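HTH-type transcriptional regulator AscG (Escherichia coli, PDB 3BRQ) represses transcription of the cryptic asc operon as a sequence-specific DNA-binding regulator. Local coordinates at residues 134-147 and 200-212. Sequence-based numbering, arbitrary orientation.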
ATOM      1  N   LEU B 134      26.825   1.803   8.072  1.00 28.96           N
ATOM      2  CA  LEU B 134      27.274   3.091   7.613  1.00 29.45           C
ATOM      3  C   LEU B 134      28.515   3.495   8.354  1.00 29.62           C
ATOM      4  O   LEU B 134      29.476   3.917   7.709  1.00 31.68           O
ATOM      5  CB  LEU B 134      26.179   4.187   7.757  1.00 28.42           C
ATOM      6  CG  LEU B 134      24.924   4.014   6.927  1.00 28.78           C
ATOM      7  CD1 LEU B 134      23.806   5.039   7.318  1.00 29.24           C
ATOM      8  CD2 LEU B 134      25.186   4.087   5.441  1.00 30.17           C
ATOM      9  N   ILE B 135      28.516   3.403   9.687  1.00 31.05           N
ATOM     10  CA  ILE B 135      29.695   3.789  10.483  1.00 32.63           C
ATOM     11  C   ILE B 135      30.961   3.008  10.083  1.00 35.12           C
ATOM     12  O   ILE B 135      32.054   3.585   9.930  1.00 36.33           O
ATOM     13  CB  ILE B 135      29.481   3.644  11.999  1.00 32.62           C
ATOM     14  CG1 ILE B 135      28.304   4.521  12.471  1.00 30.94           C
ATOM     15  CG2 ILE B 135      30.814   3.979  12.779  1.00 33.71           C
ATOM     16  CD1 ILE B 135      27.835   4.271  13.911  1.00 29.09           C
ATOM     17  N   ASN B 136      30.818   1.704   9.892  1.00 37.20           N
ATOM     18  CA  ASN B 136      31.967   0.871   9.495  1.00 38.88           C
ATOM     19  C   ASN B 136      32.413   1.091   8.048  1.00 39.10           C
ATOM     20  O   ASN B 136      33.586   0.835   7.734  1.00 39.56           O
ATOM     21  CB  ASN B 136      31.704  -0.608   9.800  1.00 39.75           C
ATOM     22  CG  ASN B 136      31.639  -0.883  11.295  1.00 43.06           C
ATOM     23  OD1 ASN B 136      30.633  -1.425  11.796  1.00 48.01           O
ATOM     24  ND2 ASN B 136      32.690  -0.479  12.032  1.00 43.90           N
ATOM     25  N   ALA B 137      31.504   1.578   7.184  1.00 38.41           N
ATOM     26  CA  ALA B 137      31.894   2.076   5.853  1.00 37.16           C
ATOM     27  C   ALA B 137      32.521   3.483   5.879  1.00 36.43           C
ATOM     28  O   ALA B 137      32.841   4.030   4.826  1.00 36.46           O
ATOM     29  CB  ALA B 137      30.741   2.006   4.853  1.00 37.49           C
ATOM     30  N   GLY B 138      32.748   4.041   7.074  1.00 35.10           N
ATOM     31  CA  GLY B 138      33.379   5.348   7.207  1.00 33.41           C
ATOM     32  C   GLY B 138      32.506   6.579   7.483  1.00 32.06           C
ATOM     33  O   GLY B 138      33.002   7.694   7.525  1.00 30.47           O
ATOM     34  N   HIS B 139      31.212   6.382   7.706  1.00 31.79           N
ATOM     35  CA  HIS B 139      30.300   7.517   7.915  1.00 31.60           C
ATOM     36  C   HIS B 139      30.226   7.882   9.372  1.00 31.75           C
ATOM     37  O   HIS B 139      29.713   7.101  10.148  1.00 33.58           O
ATOM     38  CB  HIS B 139      28.912   7.152   7.413  1.00 31.05           C
ATOM     39  CG  HIS B 139      28.808   7.061   5.925  1.00 28.88           C
ATOM     40  ND1 HIS B 139      28.826   8.171   5.112  1.00 28.83           N
ATOM     41  CD2 HIS B 139      28.660   5.998   5.101  1.00 28.55           C
ATOM     42  CE1 HIS B 139      28.691   7.798   3.853  1.00 26.65           C
ATOM     43  NE2 HIS B 139      28.555   6.488   3.823  1.00 26.52           N
ATOM     44  N   GLN B 140      30.736   9.050   9.753  1.00 31.17           N
ATOM     45  CA  GLN B 140      30.663   9.503  11.140  1.00 31.52           C
ATOM     46  C   GLN B 140      29.483  10.486  11.398  1.00 30.06           C
ATOM     47  O   GLN B 140      29.073  10.662  12.538  1.00 30.72           O
ATOM     48  CB  GLN B 140      31.981  10.174  11.580  1.00 32.55           C
ATOM     49  CG  GLN B 140      33.276   9.296  11.587  1.00 36.44           C
ATOM     50  CD  GLN B 140      33.254   8.224  12.657  1.00 42.49           C
ATOM     51  OE1 GLN B 140      33.080   7.027  12.357  1.00 42.70           O
ATOM     52  NE2 GLN B 140      33.410   8.646  13.932  1.00 44.82           N
ATOM     53  N   GLU B 141      28.970  11.130  10.351  1.00 28.18           N
ATOM     54  CA  GLU B 141      27.963  12.170  10.515  1.00 26.09           C
ATOM     55  C   GLU B 141      26.756  11.669   9.725  1.00 24.68           C
ATOM     56  O   GLU B 141      26.722  11.701   8.478  1.00 21.66           O
ATOM     57  CB  GLU B 141      28.497  13.514  10.001  1.00 28.01           C
ATOM     58  CG  GLU B 141      29.783  13.969  10.694  1.00 33.51           C
ATOM     59  CD  GLU B 141      30.397  15.174   9.983  1.00 43.90           C
ATOM     60  OE1 GLU B 141      31.317  14.970   9.162  1.00 47.91           O
ATOM     61  OE2 GLU B 141      29.943  16.325  10.226  1.00 47.11           O
ATOM     62  N   ILE B 142      25.787  11.152  10.478  1.00 21.94           N
ATOM     63  CA  ILE B 142      24.664  10.462   9.879  1.00 20.94           C
ATOM     64  C   ILE B 142      23.370  11.170  10.316  1.00 20.89           C
ATOM     65  O   ILE B 142      23.136  11.303  11.523  1.00 20.77           O
ATOM     66  CB  ILE B 142      24.626   8.941  10.337  1.00 20.51           C
ATOM     67  CG1 ILE B 142      25.968   8.236  10.028  1.00 18.07           C
ATOM     68  CG2 ILE B 142      23.429   8.254   9.734  1.00 16.88           C
ATOM     69  CD1 ILE B 142      26.113   6.794  10.620  1.00 17.75           C
ATOM     70  N   ALA B 143      22.573  11.614   9.340  1.00 17.96           N
ATOM     71  CA  ALA B 143      21.225  12.143   9.581  1.00 18.35           C
ATOM     72  C   ALA B 143      20.173  11.038   9.765  1.00 17.46           C
ATOM     73  O   ALA B 143      20.342   9.926   9.295  1.00 19.56           O
ATOM     74  CB  ALA B 143      20.824  13.101   8.447  1.00 19.18           C
ATOM     75  N   PHE B 144      19.088  11.330  10.461  1.00 15.60           N
ATOM     76  CA  PHE B 144      18.050  10.372  10.684  1.00 16.10           C
ATOM     77  C   PHE B 144      16.675  11.066  10.547  1.00 18.20           C
ATOM     78  O   PHE B 144      16.405  12.093  11.173  1.00 17.01           O
ATOM     79  CB  PHE B 144      18.176   9.731  12.072  1.00 17.50           C
ATOM     80  CG  PHE B 144      17.298   8.535  12.266  1.00 18.03           C
ATOM     81  CD1 PHE B 144      17.728   7.234  11.860  1.00 16.15           C
ATOM     82  CD2 PHE B 144      16.037   8.680  12.876  1.00 17.52           C
ATOM     83  CE1 PHE B 144      16.876   6.107  12.059  1.00 16.31           C
ATOM     84  CE2 PHE B 144      15.205   7.560  13.102  1.00 16.16           C
ATOM     85  CZ  PHE B 144      15.635   6.261  12.711  1.00 15.29           C
ATOM     86  N   LEU B 145      15.850  10.504   9.658  1.00 17.41           N
ATOM     87  CA  LEU B 145      14.451  10.870   9.539  1.00 19.40           C
ATOM     88  C   LEU B 145      13.505   9.895  10.255  1.00 18.13           C
ATOM     89  O   LEU B 145      13.360   8.737   9.858  1.00 18.91           O
ATOM     90  CB  LEU B 145      14.054  10.920   8.062  1.00 18.66           C
ATOM     91  CG  LEU B 145      14.130  12.212   7.243  1.00 23.53           C
ATOM     92  CD1 LEU B 145      15.401  12.910   7.477  1.00 28.31           C
ATOM     93  CD2 LEU B 145      13.962  11.888   5.740  1.00 19.78           C
ATOM     94  N   THR B 146      12.827  10.382  11.284  1.00 17.20           N
ATOM     95  CA  THR B 146      11.885   9.547  12.032  1.00 17.64           C
ATOM     96  C   THR B 146      10.538   9.398  11.383  1.00 17.36           C
ATOM     97  O   THR B 146      10.161  10.156  10.478  1.00 20.39           O
ATOM     98  CB  THR B 146      11.687  10.069  13.515  1.00 16.62           C
ATOM     99  OG1 THR B 146      10.687  11.104  13.538  1.00 17.99           O
ATOM    100  CG2 THR B 146      12.969  10.693  13.988  1.00 15.42           C
ATOM    101  N   GLY B 147       9.824   8.365  11.794  1.00 18.79           N
ATOM    102  CA  GLY B 147       8.399   8.261  11.460  1.00 19.40           C
ATOM    103  C   GLY B 147       7.586   8.952  12.520  1.00 19.82           C
ATOM    104  O   GLY B 147       8.168   9.638  13.410  1.00 19.95           O
ATOM    105  N   LYS B 200      26.682  19.211   9.002  1.00 26.49           N
ATOM    106  CA  LYS B 200      27.100  18.389   7.866  1.00 24.97           C
ATOM    107  C   LYS B 200      26.710  16.919   8.060  1.00 23.91           C
ATOM    108  O   LYS B 200      26.770  16.374   9.184  1.00 21.07           O
ATOM    109  CB  LYS B 200      28.616  18.471   7.675  1.00 27.58           C
ATOM    110  CG  LYS B 200      29.084  19.584   6.761  1.00 31.70           C
ATOM    111  CD  LYS B 200      29.097  19.070   5.281  1.00 43.47           C
ATOM    112  CE  LYS B 200      29.463  20.147   4.237  1.00 47.03           C
ATOM    113  NZ  LYS B 200      30.757  20.849   4.588  1.00 51.25           N
ATOM    114  N   PHE B 201      26.329  16.256   6.977  1.00 21.25           N
ATOM    115  CA  PHE B 201      26.169  14.830   7.068  1.00 21.78           C
ATOM    116  C   PHE B 201      26.569  14.144   5.745  1.00 22.66           C
ATOM    117  O   PHE B 201      26.348  14.725   4.669  1.00 22.81           O
ATOM    118  CB  PHE B 201      24.724  14.492   7.533  1.00 21.01           C
ATOM    119  CG  PHE B 201      23.620  15.048   6.629  1.00 21.00           C
ATOM    120  CD1 PHE B 201      23.112  14.272   5.613  1.00 17.62           C
ATOM    121  CD2 PHE B 201      23.108  16.343   6.831  1.00 22.68           C
ATOM    122  CE1 PHE B 201      22.138  14.742   4.789  1.00 18.63           C
ATOM    123  CE2 PHE B 201      22.115  16.853   6.001  1.00 20.93           C
ATOM    124  CZ  PHE B 201      21.627  16.040   4.985  1.00 21.36           C
ATOM    125  N   SER B 202      27.120  12.923   5.822  1.00 22.47           N
ATOM    126  CA  SER B 202      27.483  12.117   4.632  1.00 23.02           C
ATOM    127  C   SER B 202      26.478  11.000   4.313  1.00 23.35           C
ATOM    128  O   SER B 202      26.495  10.417   3.217  1.00 24.45           O
ATOM    129  CB  SER B 202      28.932  11.549   4.716  1.00 21.64           C
ATOM    130  OG  SER B 202      29.096  10.595   5.778  1.00 23.91           O
ATOM    131  N   ALA B 203      25.571  10.721   5.246  1.00 22.81           N
ATOM    132  CA  ALA B 203      24.604   9.665   5.026  1.00 22.22           C
ATOM    133  C   ALA B 203      23.299  10.041   5.722  1.00 21.88           C
ATOM    134  O   ALA B 203      23.330  10.748   6.722  1.00 21.50           O
ATOM    135  CB  ALA B 203      25.155   8.291   5.552  1.00 21.63           C
ATOM    136  N   LEU B 204      22.177   9.579   5.167  1.00 19.75           N
ATOM    137  CA  LEU B 204      20.848   9.813   5.737  1.00 21.11           C
ATOM    138  C   LEU B 204      20.107   8.476   5.866  1.00 20.18           C
ATOM    139  O   LEU B 204      19.960   7.720   4.861  1.00 20.07           O
ATOM    140  CB  LEU B 204      20.007  10.765   4.837  1.00 21.49           C
ATOM    141  CG  LEU B 204      18.532  10.777   5.316  1.00 22.55           C
ATOM    142  CD1 LEU B 204      18.221  12.024   6.033  1.00 25.62           C
ATOM    143  CD2 LEU B 204      17.550  10.577   4.170  1.00 27.62           C
ATOM    144  N   VAL B 205      19.606   8.196   7.075  1.00 19.41           N
ATOM    145  CA  VAL B 205      18.770   6.985   7.303  1.00 18.38           C
ATOM    146  C   VAL B 205      17.340   7.479   7.443  1.00 19.33           C
ATOM    147  O   VAL B 205      17.068   8.261   8.361  1.00 19.10           O
ATOM    148  CB  VAL B 205      19.224   6.208   8.569  1.00 17.53           C
ATOM    149  CG1 VAL B 205      18.313   5.006   8.842  1.00 15.75           C
ATOM    150  CG2 VAL B 205      20.684   5.721   8.383  1.00 20.42           C
ATOM    151  N   ALA B 206      16.453   7.102   6.488  1.00 18.75           N
ATOM    152  CA  ALA B 206      15.020   7.436   6.562  1.00 18.23           C
ATOM    153  C   ALA B 206      14.294   6.238   7.122  1.00 18.14           C
ATOM    154  O   ALA B 206      14.553   5.126   6.706  1.00 18.89           O
ATOM    155  CB  ALA B 206      14.438   7.758   5.169  1.00 19.10           C
ATOM    156  N   SER B 207      13.325   6.478   8.013  1.00 17.77           N
ATOM    157  CA  SER B 207      12.624   5.404   8.681  1.00 16.72           C
ATOM    158  C   SER B 207      11.651   4.652   7.776  1.00 16.67           C
ATOM    159  O   SER B 207      11.172   3.595   8.183  1.00 16.96           O
ATOM    160  CB  SER B 207      11.972   5.890   9.992  1.00 14.81           C
ATOM    161  OG  SER B 207      12.985   6.158  10.957  1.00 20.90           O
ATOM    162  N   ASN B 208      11.382   5.126   6.537  1.00 17.69           N
ATOM    163  CA  ASN B 208      10.726   4.224   5.596  1.00 17.03           C
ATOM    164  C   ASN B 208      11.117   4.604   4.149  1.00 17.60           C
ATOM    165  O   ASN B 208      11.728   5.641   3.895  1.00 15.76           O
ATOM    166  CB  ASN B 208       9.188   4.193   5.791  1.00 18.22           C
ATOM    167  CG  ASN B 208       8.477   5.495   5.319  1.00 21.76           C
ATOM    168  OD1 ASN B 208       9.067   6.554   5.271  1.00 22.53           O
ATOM    169  ND2 ASN B 208       7.178   5.399   5.029  1.00 19.26           N
ATOM    170  N   ASP B 209      10.757   3.780   3.182  1.00 17.81           N
ATOM    171  CA  ASP B 209      11.253   4.086   1.837  1.00 18.78           C
ATOM    172  C   ASP B 209      10.615   5.330   1.347  1.00 16.99           C
ATOM    173  O   ASP B 209      11.287   6.107   0.714  1.00 19.81           O
ATOM    174  CB  ASP B 209      11.030   2.931   0.863  1.00 19.96           C
ATOM    175  CG  ASP B 209      11.972   1.769   1.130  1.00 23.77           C
ATOM    176  OD1 ASP B 209      12.927   1.928   1.939  1.00 23.47           O
ATOM    177  OD2 ASP B 209      11.738   0.693   0.502  1.00 20.79           O
ATOM    178  N   ASP B 210       9.339   5.556   1.644  1.00 18.18           N
ATOM    179  CA  ASP B 210       8.645   6.790   1.140  1.00 19.59           C
ATOM    180  C   ASP B 210       9.348   8.079   1.491  1.00 19.20           C
ATOM    181  O   ASP B 210       9.534   8.924   0.648  1.00 17.22           O
ATOM    182  CB  ASP B 210       7.188   6.862   1.570  1.00 20.52           C
ATOM    183  CG  ASP B 210       6.302   5.894   0.738  1.00 25.90           C
ATOM    184  OD1 ASP B 210       6.829   5.260  -0.176  1.00 33.66           O
ATOM    185  OD2 ASP B 210       5.100   5.767   0.980  1.00 32.28           O
HETATM  186  N   MSE B 211       9.727   8.244   2.763  1.00 17.42           N
HETATM  187  CA  MSE B 211      10.506   9.371   3.140  1.00 15.48           C
HETATM  188  C   MSE B 211      11.889   9.387   2.499  1.00 16.18           C
HETATM  189  O   MSE B 211      12.364  10.472   2.159  1.00 18.51           O
HETATM  190  CB  MSE B 211      10.608   9.439   4.685  1.00 15.70           C
HETATM  191  CG  MSE B 211       9.209   9.751   5.361  1.00  9.42           C
HETATM  192 SE   MSE B 211       9.607  10.093   7.273  0.50 15.02          SE
HETATM  193  CE  MSE B 211      10.599  11.647   7.148  1.00 25.29           C
ATOM    194  N   ALA B 212      12.546   8.232   2.321  1.00 16.26           N
ATOM    195  CA  ALA B 212      13.886   8.192   1.727  1.00 16.23           C
ATOM    196  C   ALA B 212      13.731   8.697   0.274  1.00 17.69           C
ATOM    197  O   ALA B 212      14.591   9.387  -0.226  1.00 18.82           O
ATOM    198  CB  ALA B 212      14.455   6.785   1.735  1.00 14.61           C
TER
HETATM  199  O   HOH W   1      27.748  16.567  11.460  1.00 24.50           O
HETATM  200  O   HOH W   2      30.631  11.300   7.673  1.00 28.45           O
HETATM  201  O   HOH W   3      12.032   6.584  13.377  1.00 23.60           O
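A143 and V205 carry the backbone pairing of parallel strands 142-145 and 203-206: A143 N donates to A203 O, A143 O accepts from V205 N (2.9 Å), and L145 N donates to V205 O in its carbonyl plane. Before the strands E141 O is taken by S202 N rather than by A203 N, so the regular pattern begins only at A143. At the other end L145 O takes two bonds from S207, one from N and one from OG (2.8 Å), which ties the turn before helix 209-221 to the strand. These are neighbouring strands of the C-terminal subdomain of a LacI-type, periplasmic-binding-protein-like fold, each preceded by a helix, the pair lying between strands 177-178 and 231-235. Polar side chains meet at the strand entry, where S202 OG reaches the H139 ring at its edge, near its plane, 2.5 Å from ND1 in a nearly straight hydrogen bond (175°). The second imidazole nitrogen, NE2, bonds I292 O. A water donating to both E141 OE2 and K200 O joins these two acceptors. Of the CH-pi contacts, A203 CB sits over one face of the H139 ring, 3.8 Å from its centroid, and A143 CB over the F201 ring. Apolar packing follows on both sheet faces: L134 CD1 presses tightly on V205 CG2 (3.4 Å) beside I142 CG2, while on the other L204 CD1 touches A143 CB and L145 CD1. Bent at chi3 (66°), selenomethionine M211 lays CE against L145 CG, 3.6 Å away.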